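Local coordinates for protein phosphatidylserine synthase (Haemophilus influenzae, PDB 3HSI) that is an enzyme of the phospholipase D superfamily, pairing a phospholipase D active-site motif and a PLD-like domain in a single chain, at residues Tyr54-Tyr59 and Leu141-Phe146; Leu58-Asp63 and Ala108-Glu113; Phe148-Leu153 and Leu183-Val188; Ser155-Asn160 and Arg171-Gln176; Pro248-Gly253 and Leu389-Gly394. All coordinates share one frame; numbering follows the deposited sequence.

Contact 1: residues Tyr54-Tyr59 and Leu141-Phe146; sequences YVTALY and LHVKGF
T56 reaches straight into the bend of the 141-146 backbone, and its side chain is the hub of the contact. Its CB rests 3.6 Å from V143 O. OG1 takes the crowded position between backbone N and carbonyl carbon (chi1 53°), which brings it among the carbonyls of the bend: V143 O is 3.2 Å from T56 OG1 and G145 O 3.4 Å from it, both at most weak partners for one proton. An ordered water 2.9 Å from T56 OG1 donates to K144 O. V143 CG1 packs against both OG1 and the CG2 methyl of T56. From the main chain, T56 N gives a straight hydrogen bond to G145 O (3.1 Å, 174° at the hydrogen), nearly along the C=O axis.

On one side of T56, V55 and F146 form an antiparallel non-hydrogen-bonded pair; their side chains lie alongside each other, with V55 CG1 3.6 Å from F146 CE1. On the other side, L58 CD2 meets H142 CE1 at 3.9 Å. The K144 ammonium comes back to segment 54-59 through a second water, 2.7 Å from K144 NZ, which also accepts from L58 N. H142 and K144 are the His and Lys of the HxK(x)4D signature, so strand 52-56 backs the active-site motif of the phospholipase D fold.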
# COMPACT_ATOMS: atom_id res chain seq x y z
N TYR C 54 -3.05 27.25 -15.80
CA TYR C 54 -3.07 26.14 -14.85
C TYR C 54 -2.22 25.01 -15.39
O TYR C 54 -2.29 24.67 -16.59
CB TYR C 54 -4.51 25.63 -14.61
CG TYR C 54 -5.37 26.55 -13.72
CD1 TYR C 54 -5.83 26.11 -12.46
CD2 TYR C 54 -5.71 27.84 -14.13
CE1 TYR C 54 -6.61 26.93 -11.64
CE2 TYR C 54 -6.49 28.67 -13.32
CZ TYR C 54 -6.94 28.21 -12.08
OH TYR C 54 -7.72 29.03 -11.30
N VAL C 55 -1.44 24.43 -14.49
CA VAL C 55 -0.53 23.34 -14.78
C VAL C 55 -0.63 22.37 -13.60
O VAL C 55 -0.57 22.81 -12.45
CB VAL C 55 0.93 23.87 -14.86
CG1 VAL C 55 1.93 22.73 -14.83
CG2 VAL C 55 1.14 24.72 -16.12
N THR C 56 -0.87 21.09 -13.90
CA THR C 56 -0.70 19.99 -12.94
C THR C 56 0.37 19.13 -13.60
O THR C 56 0.22 18.77 -14.74
CB THR C 56 -1.98 19.08 -12.71
OG1 THR C 56 -2.47 18.60 -13.99
CG2 THR C 56 -3.08 19.81 -12.02
N ALA C 57 1.46 18.86 -12.89
CA ALA C 57 2.52 18.00 -13.40
C ALA C 57 3.07 17.24 -12.20
O ALA C 57 2.78 17.61 -11.05
CB ALA C 57 3.60 18.82 -14.10
N LEU C 58 3.78 16.15 -12.44
CA LEU C 58 4.44 15.43 -11.36
C LEU C 58 5.50 16.36 -10.73
O LEU C 58 5.55 16.54 -9.51
CB LEU C 58 5.09 14.15 -11.86
CG LEU C 58 5.85 13.33 -10.78
CD1 LEU C 58 4.97 12.96 -9.57
CD2 LEU C 58 6.51 12.05 -11.39
N TYR C 59 6.31 16.99 -11.57
CA TYR C 59 7.29 17.92 -11.03
C TYR C 59 7.65 18.98 -12.02
O TYR C 59 7.34 18.88 -13.20
CB TYR C 59 8.54 17.18 -10.55
CG TYR C 59 9.29 16.36 -11.58
CD1 TYR C 59 10.36 16.90 -12.28
CD2 TYR C 59 8.96 15.02 -11.82
CE1 TYR C 59 11.08 16.15 -13.19
CE2 TYR C 59 9.67 14.26 -12.73
CZ TYR C 59 10.73 14.83 -13.42
OH TYR C 59 11.46 14.10 -14.32
N LEU C 141 0.95 12.77 -7.33
CA LEU C 141 0.13 13.46 -8.25
C LEU C 141 0.52 13.11 -9.68
O LEU C 141 1.57 13.52 -10.18
CB LEU C 141 0.23 14.97 -7.99
CG LEU C 141 -0.58 15.88 -8.95
CD1 LEU C 141 -2.08 15.71 -8.70
CD2 LEU C 141 -0.15 17.34 -8.76
N HIS C 142 -0.30 12.31 -10.35
CA HIS C 142 -0.06 11.98 -11.75
C HIS C 142 -1.15 12.56 -12.66
O HIS C 142 -1.23 12.17 -13.82
CB HIS C 142 -0.02 10.47 -11.94
CG HIS C 142 1.33 9.85 -11.73
ND1 HIS C 142 2.48 10.34 -12.29
CD2 HIS C 142 1.68 8.69 -11.10
CE1 HIS C 142 3.50 9.56 -11.97
NE2 HIS C 142 3.04 8.55 -11.26
N VAL C 143 -1.99 13.44 -12.14
CA VAL C 143 -2.94 14.18 -12.95
C VAL C 143 -2.14 15.07 -13.94
O VAL C 143 -1.16 15.72 -13.53
CB VAL C 143 -3.83 15.07 -12.04
CG1 VAL C 143 -4.61 16.16 -12.85
CG2 VAL C 143 -4.77 14.20 -11.21
N LYS C 144 -2.56 15.08 -15.21
CA LYS C 144 -1.89 15.87 -16.26
C LYS C 144 -2.78 16.95 -16.82
O LYS C 144 -3.99 16.94 -16.62
CB LYS C 144 -1.46 14.97 -17.43
CG LYS C 144 -0.75 13.70 -17.04
CD LYS C 144 0.60 13.97 -16.37
CE LYS C 144 1.19 12.69 -15.75
NZ LYS C 144 2.52 12.98 -15.12
N GLY C 145 -2.17 17.90 -17.53
CA GLY C 145 -2.96 18.93 -18.19
C GLY C 145 -2.38 20.29 -17.89
O GLY C 145 -2.02 20.57 -16.74
N PHE C 146 -2.26 21.11 -18.93
CA PHE C 146 -1.92 22.50 -18.83
C PHE C 146 -3.08 23.23 -19.50
O PHE C 146 -3.49 22.87 -20.59
CB PHE C 146 -0.66 22.84 -19.63
CG PHE C 146 0.55 22.05 -19.27
CD1 PHE C 146 0.63 21.32 -18.09
CD2 PHE C 146 1.65 22.06 -20.12
CE1 PHE C 146 1.77 20.59 -17.76
CE2 PHE C 146 2.80 21.36 -19.80
CZ PHE C 146 2.87 20.62 -18.60
O HOH W 1 -5.09 18.92 -15.11
O HOH W 2 3.71 15.41 -15.26

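Contact 2: residues Leu58-Asp63 and Ala108-Glu113; sequences LYWQKD and ADWYCE
The hydroxyl of Y111 donates to the carbonyl oxygen of W60, with Y111 OH 2.6 Å from W60 O, in the carbonyl plane and on a lone pair. An ordered water donates to Y111 OH at 2.5 Å and accepts from W60 N, so the tyrosine holds W60 directly at O and through the water at N. Beside it the W110 indole receives K62 over one face: K62 CA stands 3.6 Å from the centroid of the six-membered ring, 17° off the normal, a CH-pi contact. At the edge of W110, CZ3 meets W60 CD1 at 3.8 Å, the two indoles crossing obliquely.

The next shell fixes these rings. W110 NE1 is hydrogen-bonded to Q67 OE1 and W60 NE1 to G66 O, both on helix 64-79, while Y111 stacks on F127. K62 extends past the indole to a hydrogen bond from NZ to A105 O. Neutral chemistry thus holds the loop to helix 107-118, with no ion pair between the segments.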
# COMPACT_ATOMS: atom_id res chain seq x y z
N LEU C 58 3.78 16.15 -12.44
CA LEU C 58 4.44 15.43 -11.36
C LEU C 58 5.50 16.36 -10.73
O LEU C 58 5.55 16.54 -9.51
CB LEU C 58 5.09 14.15 -11.86
CG LEU C 58 5.85 13.33 -10.78
CD1 LEU C 58 4.97 12.96 -9.57
CD2 LEU C 58 6.51 12.05 -11.39
N TYR C 59 6.31 16.99 -11.57
CA TYR C 59 7.29 17.92 -11.03
C TYR C 59 7.65 18.98 -12.02
O TYR C 59 7.34 18.88 -13.20
CB TYR C 59 8.54 17.18 -10.55
CG TYR C 59 9.29 16.36 -11.58
CD1 TYR C 59 10.36 16.90 -12.28
CD2 TYR C 59 8.96 15.02 -11.82
CE1 TYR C 59 11.08 16.15 -13.19
CE2 TYR C 59 9.67 14.26 -12.73
CZ TYR C 59 10.73 14.83 -13.42
OH TYR C 59 11.46 14.10 -14.32
N TRP C 60 8.29 20.03 -11.51
CA TRP C 60 8.82 21.08 -12.34
C TRP C 60 10.22 21.35 -11.78
O TRP C 60 10.39 21.89 -10.69
CB TRP C 60 7.91 22.29 -12.25
CG TRP C 60 8.30 23.44 -13.08
CD1 TRP C 60 9.56 23.92 -13.30
CD2 TRP C 60 7.40 24.33 -13.76
NE1 TRP C 60 9.50 25.05 -14.09
CE2 TRP C 60 8.19 25.32 -14.38
CE3 TRP C 60 6.00 24.39 -13.89
CZ2 TRP C 60 7.63 26.37 -15.13
CZ3 TRP C 60 5.44 25.44 -14.64
CH2 TRP C 60 6.26 26.39 -15.26
N GLN C 61 11.23 20.94 -12.56
CA GLN C 61 12.61 20.87 -12.08
C GLN C 61 13.34 22.20 -12.19
O GLN C 61 13.15 22.95 -13.14
CB GLN C 61 13.34 19.82 -12.90
CG GLN C 61 14.73 19.48 -12.44
CD GLN C 61 14.72 18.68 -11.13
OE1 GLN C 61 13.74 18.01 -10.80
NE2 GLN C 61 15.81 18.75 -10.39
N LYS C 62 14.20 22.46 -11.23
CA LYS C 62 15.05 23.64 -11.25
C LYS C 62 16.14 23.71 -12.36
O LYS C 62 17.00 24.58 -12.29
CB LYS C 62 15.75 23.76 -9.90
CG LYS C 62 16.50 22.50 -9.51
CD LYS C 62 17.32 22.66 -8.23
CE LYS C 62 18.42 21.58 -8.21
NZ LYS C 62 19.46 21.84 -7.19
N ASP C 63 16.15 22.83 -13.34
CA ASP C 63 17.25 22.83 -14.30
C ASP C 63 17.02 23.93 -15.36
O ASP C 63 16.18 24.81 -15.17
CB ASP C 63 17.42 21.44 -14.92
CG ASP C 63 16.15 20.95 -15.62
OD1 ASP C 63 15.29 21.81 -15.94
OD2 ASP C 63 16.02 19.73 -15.88
N ALA C 108 11.31 23.03 -4.52
CA ALA C 108 10.65 24.00 -3.61
C ALA C 108 11.59 25.17 -3.20
O ALA C 108 11.21 26.34 -3.28
CB ALA C 108 10.06 23.29 -2.35
N ASP C 109 12.83 24.87 -2.83
CA ASP C 109 13.78 25.93 -2.48
C ASP C 109 13.93 26.88 -3.67
O ASP C 109 13.90 28.10 -3.50
CB ASP C 109 15.15 25.37 -2.08
CG ASP C 109 15.10 24.55 -0.84
OD1 ASP C 109 14.31 24.90 0.06
OD2 ASP C 109 15.86 23.56 -0.73
N TRP C 110 14.05 26.31 -4.86
CA TRP C 110 14.18 27.11 -6.08
C TRP C 110 12.92 27.99 -6.42
O TRP C 110 13.06 29.14 -6.85
CB TRP C 110 14.67 26.22 -7.26
CG TRP C 110 14.68 26.88 -8.62
CD1 TRP C 110 15.54 27.84 -9.06
CD2 TRP C 110 13.78 26.62 -9.71
NE1 TRP C 110 15.24 28.20 -10.36
CE2 TRP C 110 14.15 27.48 -10.78
CE3 TRP C 110 12.69 25.74 -9.89
CZ2 TRP C 110 13.48 27.48 -12.00
CZ3 TRP C 110 12.04 25.74 -11.12
CH2 TRP C 110 12.43 26.61 -12.15
N TYR C 111 11.72 27.46 -6.23
CA TYR C 111 10.52 28.26 -6.45
C TYR C 111 10.55 29.51 -5.57
O TYR C 111 10.24 30.59 -6.06
CB TYR C 111 9.23 27.47 -6.21
CG TYR C 111 9.08 26.12 -6.91
CD1 TYR C 111 9.49 25.92 -8.24
CD2 TYR C 111 8.49 25.02 -6.22
CE1 TYR C 111 9.35 24.68 -8.86
CE2 TYR C 111 8.34 23.78 -6.84
CZ TYR C 111 8.77 23.62 -8.16
OH TYR C 111 8.63 22.39 -8.78
N CYS C 112 10.95 29.36 -4.30
CA CYS C 112 11.08 30.51 -3.36
C CYS C 112 12.13 31.50 -3.80
O CYS C 112 11.91 32.71 -3.74
CB CYS C 112 11.53 30.06 -2.00
SG CYS C 112 10.37 29.05 -1.20
N GLU C 113 13.29 30.98 -4.17
CA GLU C 113 14.36 31.78 -4.68
C GLU C 113 13.86 32.65 -5.85
O GLU C 113 14.00 33.87 -5.82
CB GLU C 113 15.53 30.89 -5.08
CG GLU C 113 16.60 31.63 -5.88
CD GLU C 113 17.54 30.69 -6.63
OE1 GLU C 113 17.99 31.07 -7.74
OE2 GLU C 113 17.84 29.58 -6.14
O HOH W 3 8.81 19.87 -8.50

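Contact 3: residues Phe148-Leu153 and Leu183-Val188; sequences FDDTVL and LADSMV
A tight beta hairpin, strands 146-148 and 151-155 joined by a type II' turn from F148 to T151, packs against helix 181-195. F148 and T151 bond each other's backbone in both directions, and D149, the Asp of the HxK(x)4D signature, occupies the first corner of the turn with a positive phi (52°). The smallest side chain of the helix face fits the turn: A184 CB nestles 3.7 Å from D150 CA and 3.8 Å from D149 O.

V152 is the complementary bump. Its CG2 enters the hollow bounded by L183 CG (4.1 Å), A184 CA (3.9 Å) and the selenium of the selenomethionine M187. That side chain bends at chi3 and crosses V152 at about a right angle, so that its SE touches V152 CG1 at 3.8 Å as well as CG2. The strand axis passes 8.0 Å from the helix axis, at 65° to it.

Beside the turn, D150 and D185 cross obliquely, their carboxylate planes 74° apart. R52 forms a salt bridge to D185 and a long, weak ion pair to D150, which probably eases the repulsion, and one water donates to both D150 OD1 and D185 OD1, at 2.6 Å from each.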
# COMPACT_ATOMS: atom_id res chain seq x y z
N PHE C 148 -4.17 26.97 -20.81
CA PHE C 148 -3.81 28.36 -21.08
C PHE C 148 -5.05 28.96 -21.66
O PHE C 148 -5.43 28.63 -22.79
CB PHE C 148 -2.66 28.46 -22.09
CG PHE C 148 -1.46 27.63 -21.72
CD1 PHE C 148 -1.35 26.31 -22.15
CD2 PHE C 148 -0.42 28.17 -20.97
CE1 PHE C 148 -0.25 25.56 -21.82
CE2 PHE C 148 0.69 27.41 -20.64
CZ PHE C 148 0.78 26.11 -21.05
N ASP C 149 -5.68 29.85 -20.91
CA ASP C 149 -6.95 30.42 -21.31
C ASP C 149 -7.90 29.29 -21.65
O ASP C 149 -8.25 28.53 -20.73
CB ASP C 149 -6.77 31.47 -22.41
CG ASP C 149 -6.04 32.70 -21.90
OD1 ASP C 149 -5.69 32.72 -20.70
OD2 ASP C 149 -5.80 33.65 -22.69
N ASP C 150 -8.28 29.16 -22.93
CA ASP C 150 -9.21 28.13 -23.42
C ASP C 150 -8.51 26.97 -24.19
O ASP C 150 -9.18 26.21 -24.91
CB ASP C 150 -10.27 28.77 -24.33
CG ASP C 150 -11.28 29.63 -23.57
OD1 ASP C 150 -11.51 29.42 -22.35
OD2 ASP C 150 -11.87 30.53 -24.23
N THR C 151 -7.20 26.82 -24.01
CA THR C 151 -6.45 25.75 -24.68
C THR C 151 -5.89 24.71 -23.69
O THR C 151 -5.23 25.07 -22.70
CB THR C 151 -5.34 26.37 -25.59
OG1 THR C 151 -5.98 27.27 -26.49
CG2 THR C 151 -4.62 25.33 -26.41
N VAL C 152 -6.18 23.43 -23.94
CA VAL C 152 -5.58 22.35 -23.17
C VAL C 152 -4.35 21.77 -23.89
O VAL C 152 -4.43 21.38 -25.05
CB VAL C 152 -6.58 21.25 -22.83
CG1 VAL C 152 -5.89 20.11 -22.11
CG2 VAL C 152 -7.70 21.78 -21.94
N LEU C 153 -3.22 21.72 -23.18
CA LEU C 153 -2.06 20.98 -23.66
C LEU C 153 -1.90 19.78 -22.73
O LEU C 153 -1.58 19.93 -21.56
CB LEU C 153 -0.81 21.86 -23.68
CG LEU C 153 0.46 21.33 -24.35
CD1 LEU C 153 0.22 20.95 -25.83
CD2 LEU C 153 1.62 22.36 -24.28
N LEU C 183 -13.94 22.28 -22.46
CA LEU C 183 -12.97 21.35 -21.88
C LEU C 183 -12.01 22.10 -20.93
O LEU C 183 -11.74 21.65 -19.81
CB LEU C 183 -12.16 20.57 -22.96
CG LEU C 183 -11.16 19.54 -22.34
CD1 LEU C 183 -11.90 18.52 -21.51
CD2 LEU C 183 -10.29 18.79 -23.34
N ALA C 184 -11.52 23.25 -21.38
CA ALA C 184 -10.62 24.03 -20.55
C ALA C 184 -11.31 24.40 -19.23
O ALA C 184 -10.77 24.17 -18.16
CB ALA C 184 -10.09 25.28 -21.28
N ASP C 185 -12.52 24.94 -19.32
CA ASP C 185 -13.28 25.32 -18.11
C ASP C 185 -13.47 24.10 -17.19
O ASP C 185 -13.36 24.21 -16.00
CB ASP C 185 -14.62 25.91 -18.47
CG ASP C 185 -14.51 27.30 -19.07
OD1 ASP C 185 -13.41 27.93 -19.03
OD2 ASP C 185 -15.53 27.77 -19.60
N SER C 186 -13.71 22.93 -17.76
CA SER C 186 -13.95 21.73 -16.95
C SER C 186 -12.71 21.32 -16.17
O SER C 186 -12.80 20.88 -15.03
CB SER C 186 -14.38 20.57 -17.85
OG SER C 186 -14.52 19.39 -17.08
N MSE C 187 -11.55 21.46 -16.81
CA MSE C 187 -10.30 21.07 -16.18
C MSE C 187 -9.87 22.02 -15.03
O MSE C 187 -9.52 21.57 -13.91
CB MSE C 187 -9.25 20.87 -17.27
CG MSE C 187 -9.63 19.67 -18.15
SE MSE C 187 -8.20 19.10 -19.31
CE MSE C 187 -7.43 17.77 -18.07
N VAL C 188 -9.99 23.31 -15.28
CA VAL C 188 -9.75 24.33 -14.28
C VAL C 188 -10.74 24.21 -13.10
O VAL C 188 -10.36 24.42 -11.97
CB VAL C 188 -9.88 25.73 -14.92
CG1 VAL C 188 -9.94 26.84 -13.84
CG2 VAL C 188 -8.76 25.94 -15.96
O HOH W 4 -13.61 29.67 -20.92

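Contact 4: residues Ser155-Asn160 and Arg171-Gln176; sequences SGASIN and RYDRYQ
The loop that leaves strand 151-155, still inside the phospholipase D active-site motif, turns back against the break in strand 171-179. S155 OG, anti to its own backbone N (chi1 -178°), donates to R174 O at 2.7 Å, approaching above the carbonyl plane rather than on a lone pair. The same oxygen accepts from A157 N at 3.1 Å, so S155 closes an ST turn while tying it to the strand break.

G156 lies against the carboxylate of D173. D173 OD1 uses its anti lone pair for R174 N, 2.8 Å away, and takes a weak, bent bond from G156 N at 3.2 Å; D173 OD2 comes to 3.3 Å from G156 C. Hydrogen-bonded to H364 ND1 in the HxK sequence of the PLD-like domain, D173 OD2 links the two halves of the chain, and its negative charge would probably favour a proton on that nitrogen.

The Y175 side chain folds back along the preceding residues. Its OH accepts from D173 N at 3.0 Å, and D173 C lies over one ring face, toward the rim. Y175 CD1 reaches S155 OG at 3.3 Å, A157 CB meets the ring edge, and F38 of helix 35-48 stacks on the ring.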
# COMPACT_ATOMS: atom_id res chain seq x y z
N SER C 155 -0.28 16.05 -21.71
CA SER C 155 0.89 15.22 -21.89
C SER C 155 1.31 14.55 -20.59
O SER C 155 1.09 15.09 -19.50
CB SER C 155 2.09 16.05 -22.36
OG SER C 155 3.19 15.19 -22.56
N GLY C 156 1.95 13.39 -20.72
CA GLY C 156 2.50 12.71 -19.52
C GLY C 156 3.77 13.38 -19.01
O GLY C 156 4.27 13.02 -17.95
N ALA C 157 4.28 14.38 -19.75
CA ALA C 157 5.62 14.98 -19.51
C ALA C 157 5.63 15.92 -18.32
O ALA C 157 4.67 16.67 -18.10
CB ALA C 157 6.07 15.75 -20.74
N SER C 158 6.71 15.89 -17.54
CA SER C 158 6.96 16.95 -16.54
C SER C 158 7.83 18.03 -17.16
O SER C 158 8.11 17.97 -18.36
CB SER C 158 7.66 16.39 -15.32
OG SER C 158 6.80 15.55 -14.60
N ILE C 159 8.24 19.02 -16.36
CA ILE C 159 9.09 20.11 -16.86
C ILE C 159 10.50 19.87 -16.34
O ILE C 159 10.77 20.05 -15.16
CB ILE C 159 8.61 21.53 -16.40
CG1 ILE C 159 7.13 21.75 -16.71
CG2 ILE C 159 9.48 22.65 -17.02
CD1 ILE C 159 6.84 22.05 -18.16
N ASN C 160 11.37 19.42 -17.24
CA ASN C 160 12.83 19.38 -17.01
C ASN C 160 13.52 19.31 -18.37
O ASN C 160 12.84 19.28 -19.40
CB ASN C 160 13.22 18.19 -16.10
CG ASN C 160 13.04 16.87 -16.77
OD1 ASN C 160 12.74 16.81 -17.96
ND2 ASN C 160 13.23 15.78 -16.02
N ARG C 171 13.45 12.69 -23.53
CA ARG C 171 12.60 11.67 -22.94
C ARG C 171 11.27 11.82 -23.69
O ARG C 171 10.62 12.87 -23.62
CB ARG C 171 12.43 11.96 -21.45
CG ARG C 171 11.67 10.91 -20.67
CD ARG C 171 12.03 11.02 -19.22
NE ARG C 171 11.23 10.13 -18.39
CZ ARG C 171 11.41 8.81 -18.34
NH1 ARG C 171 12.35 8.24 -19.09
NH2 ARG C 171 10.68 8.06 -17.51
N TYR C 172 10.91 10.76 -24.43
CA TYR C 172 9.80 10.77 -25.41
C TYR C 172 8.46 10.63 -24.71
O TYR C 172 8.28 9.75 -23.85
CB TYR C 172 10.00 9.64 -26.41
CG TYR C 172 9.26 9.72 -27.75
CD1 TYR C 172 8.95 10.95 -28.35
CD2 TYR C 172 8.92 8.54 -28.43
CE1 TYR C 172 8.30 11.01 -29.60
CE2 TYR C 172 8.27 8.58 -29.67
CZ TYR C 172 7.97 9.82 -30.25
OH TYR C 172 7.35 9.84 -31.47
N ASP C 173 7.54 11.54 -25.02
CA ASP C 173 6.19 11.40 -24.53
C ASP C 173 5.22 11.70 -25.69
O ASP C 173 5.65 11.85 -26.87
CB ASP C 173 5.97 12.35 -23.31
CG ASP C 173 5.01 11.77 -22.25
OD1 ASP C 173 3.83 11.59 -22.58
OD2 ASP C 173 5.42 11.50 -21.10
N ARG C 174 3.92 11.77 -25.37
CA ARG C 174 2.92 12.20 -26.33
C ARG C 174 2.34 13.52 -25.92
O ARG C 174 2.31 13.83 -24.75
CB ARG C 174 1.79 11.19 -26.42
CG ARG C 174 2.16 9.95 -27.16
CD ARG C 174 1.03 8.96 -27.05
NE ARG C 174 -0.12 9.32 -27.87
CZ ARG C 174 -1.37 8.95 -27.60
NH1 ARG C 174 -1.65 8.24 -26.51
NH2 ARG C 174 -2.35 9.27 -28.43
N TYR C 175 1.89 14.33 -26.89
CA TYR C 175 1.46 15.69 -26.59
C TYR C 175 0.26 16.02 -27.44
O TYR C 175 0.32 15.91 -28.67
CB TYR C 175 2.60 16.71 -26.89
CG TYR C 175 3.98 16.13 -26.64
CD1 TYR C 175 4.58 16.23 -25.39
CD2 TYR C 175 4.64 15.44 -27.64
CE1 TYR C 175 5.84 15.69 -25.16
CE2 TYR C 175 5.90 14.88 -27.41
CZ TYR C 175 6.49 15.00 -26.18
OH TYR C 175 7.72 14.41 -25.98
N GLN C 176 -0.84 16.42 -26.79
CA GLN C 176 -2.02 16.81 -27.53
C GLN C 176 -2.47 18.20 -27.14
O GLN C 176 -2.63 18.52 -25.96
CB GLN C 176 -3.16 15.83 -27.33
CG GLN C 176 -2.88 14.49 -27.92
CD GLN C 176 -2.05 13.64 -26.99
OE1 GLN C 176 -2.09 13.82 -25.78
NE2 GLN C 176 -1.28 12.71 -27.56

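Contact 5: residues Pro248-Gly253 and Leu389-Gly394; sequences PLFGLG and LDAENG
The F250 ring meets the neighbouring strand obliquely: CD1 comes to 3.1 Å from E392 O, and CE1 lies 4.2 Å from A391 CB, while F190 meets the same ring at about 50°. The flat amide of N393 turns away from F250 and is gripped at both ends, OD1 by Y154 OH and K144 N, ND2 by Y232 OH.

These residues sit on an antiparallel pair within a mixed sheet, where strand 391-398 also runs parallel to the short strand 141-142. L249 with G394 and G251 with E392 are hydrogen-bonded pairs; their four bonds measure 2.8 to 2.9 Å between N and O, and E392 N to G251 O is the straightest (170°). L252 shares the face of F250 and sends CD1 to A391 CB at 3.9 Å; helix 216-229 packs against both. L249 and E392 point to the other face, toward helix 258-268. Beyond the paired residues a single water continues the join, accepting from G253 N at 2.9 Å and donating to D390 O at 2.8 Å.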
# COMPACT_ATOMS: atom_id res chain seq x y z
N PRO C 248 -13.61 13.68 -20.04
CA PRO C 248 -12.51 13.81 -19.07
C PRO C 248 -12.72 12.92 -17.84
O PRO C 248 -13.80 12.91 -17.26
CB PRO C 248 -12.59 15.28 -18.64
CG PRO C 248 -14.00 15.62 -18.73
CD PRO C 248 -14.55 14.80 -19.93
N LEU C 249 -11.68 12.24 -17.41
CA LEU C 249 -11.84 11.13 -16.46
C LEU C 249 -10.84 11.30 -15.34
O LEU C 249 -9.74 11.72 -15.59
CB LEU C 249 -11.54 9.80 -17.19
CG LEU C 249 -12.48 9.36 -18.32
CD1 LEU C 249 -11.97 8.07 -18.98
CD2 LEU C 249 -13.92 9.16 -17.76
N PHE C 250 -11.22 10.92 -14.12
CA PHE C 250 -10.33 11.00 -12.95
C PHE C 250 -10.35 9.68 -12.16
O PHE C 250 -11.36 9.01 -12.07
CB PHE C 250 -10.69 12.19 -12.03
CG PHE C 250 -9.90 12.24 -10.73
CD1 PHE C 250 -8.55 12.61 -10.73
CD2 PHE C 250 -10.49 11.86 -9.53
CE1 PHE C 250 -7.82 12.63 -9.56
CE2 PHE C 250 -9.77 11.87 -8.35
CZ PHE C 250 -8.43 12.25 -8.35
N GLY C 251 -9.23 9.30 -11.58
CA GLY C 251 -9.23 8.14 -10.70
C GLY C 251 -8.17 8.28 -9.65
O GLY C 251 -7.06 8.76 -9.92
N LEU C 252 -8.52 7.86 -8.44
CA LEU C 252 -7.55 7.69 -7.38
C LEU C 252 -8.00 6.57 -6.47
O LEU C 252 -9.08 6.64 -5.93
CB LEU C 252 -7.40 9.02 -6.57
CG LEU C 252 -6.65 8.99 -5.22
CD1 LEU C 252 -5.23 8.52 -5.39
CD2 LEU C 252 -6.71 10.37 -4.48
N GLY C 253 -7.16 5.56 -6.26
CA GLY C 253 -7.48 4.49 -5.32
C GLY C 253 -8.16 3.33 -6.03
O GLY C 253 -8.56 3.44 -7.18
N LEU C 389 -2.45 3.34 -5.94
CA LEU C 389 -1.79 4.38 -5.15
C LEU C 389 -1.92 5.80 -5.72
O LEU C 389 -2.19 6.73 -4.97
CB LEU C 389 -0.33 4.02 -4.90
CG LEU C 389 -0.07 2.62 -4.34
CD1 LEU C 389 1.42 2.28 -4.33
CD2 LEU C 389 -0.67 2.49 -2.93
N ASP C 390 -1.75 5.96 -7.03
CA ASP C 390 -1.55 7.34 -7.58
C ASP C 390 -2.82 8.03 -8.07
O ASP C 390 -3.83 7.38 -8.37
CB ASP C 390 -0.50 7.34 -8.69
CG ASP C 390 0.86 6.80 -8.24
OD1 ASP C 390 1.21 6.87 -7.05
OD2 ASP C 390 1.62 6.30 -9.10
N ALA C 391 -2.79 9.37 -8.14
CA ALA C 391 -3.94 10.09 -8.64
C ALA C 391 -3.73 10.33 -10.13
O ALA C 391 -2.69 10.84 -10.55
CB ALA C 391 -4.16 11.39 -7.87
N GLU C 392 -4.70 9.90 -10.92
CA GLU C 392 -4.57 9.86 -12.37
C GLU C 392 -5.72 10.56 -13.07
O GLU C 392 -6.82 10.71 -12.50
CB GLU C 392 -4.53 8.41 -12.88
CG GLU C 392 -3.56 7.48 -12.14
CD GLU C 392 -2.15 7.53 -12.72
OE1 GLU C 392 -1.91 8.32 -13.67
OE2 GLU C 392 -1.29 6.77 -12.25
N ASN C 393 -5.48 10.98 -14.32
CA ASN C 393 -6.60 11.40 -15.14
C ASN C 393 -6.49 10.96 -16.61
O ASN C 393 -5.52 10.31 -17.00
CB ASN C 393 -6.89 12.89 -14.97
CG ASN C 393 -5.85 13.78 -15.66
OD1 ASN C 393 -4.75 13.34 -16.00
ND2 ASN C 393 -6.21 15.06 -15.83
N GLY C 394 -7.50 11.29 -17.40
CA GLY C 394 -7.50 10.93 -18.80
C GLY C 394 -8.49 11.74 -19.62
O GLY C 394 -9.51 12.23 -19.11
O HOH W 5 -4.82 4.79 -7.82

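Overall arrangement
Contacts 1, 4 and 5 are buried, about 8 to 10 Å from the centre of the chain; contact 2, though about 20 Å out, is buried too, and contact 3 is only partly so. Contact 1 is the junction: it shares L58 and Y59 with contact 2, joins contact 3 through F146 O and L153 N, and meets contact 5 where H142 and K144 bond to A391 and N393. Contact 4 is nested in the loop closed by contact 3. Chemistry follows place: regular strand pairing in contact 5, irregular main-chain and side-chain bonds in contacts 1 and 4, aromatic packing in contact 2, and in contact 3 an apolar helix-on-hairpin interface beside a water-bridged acidic pair.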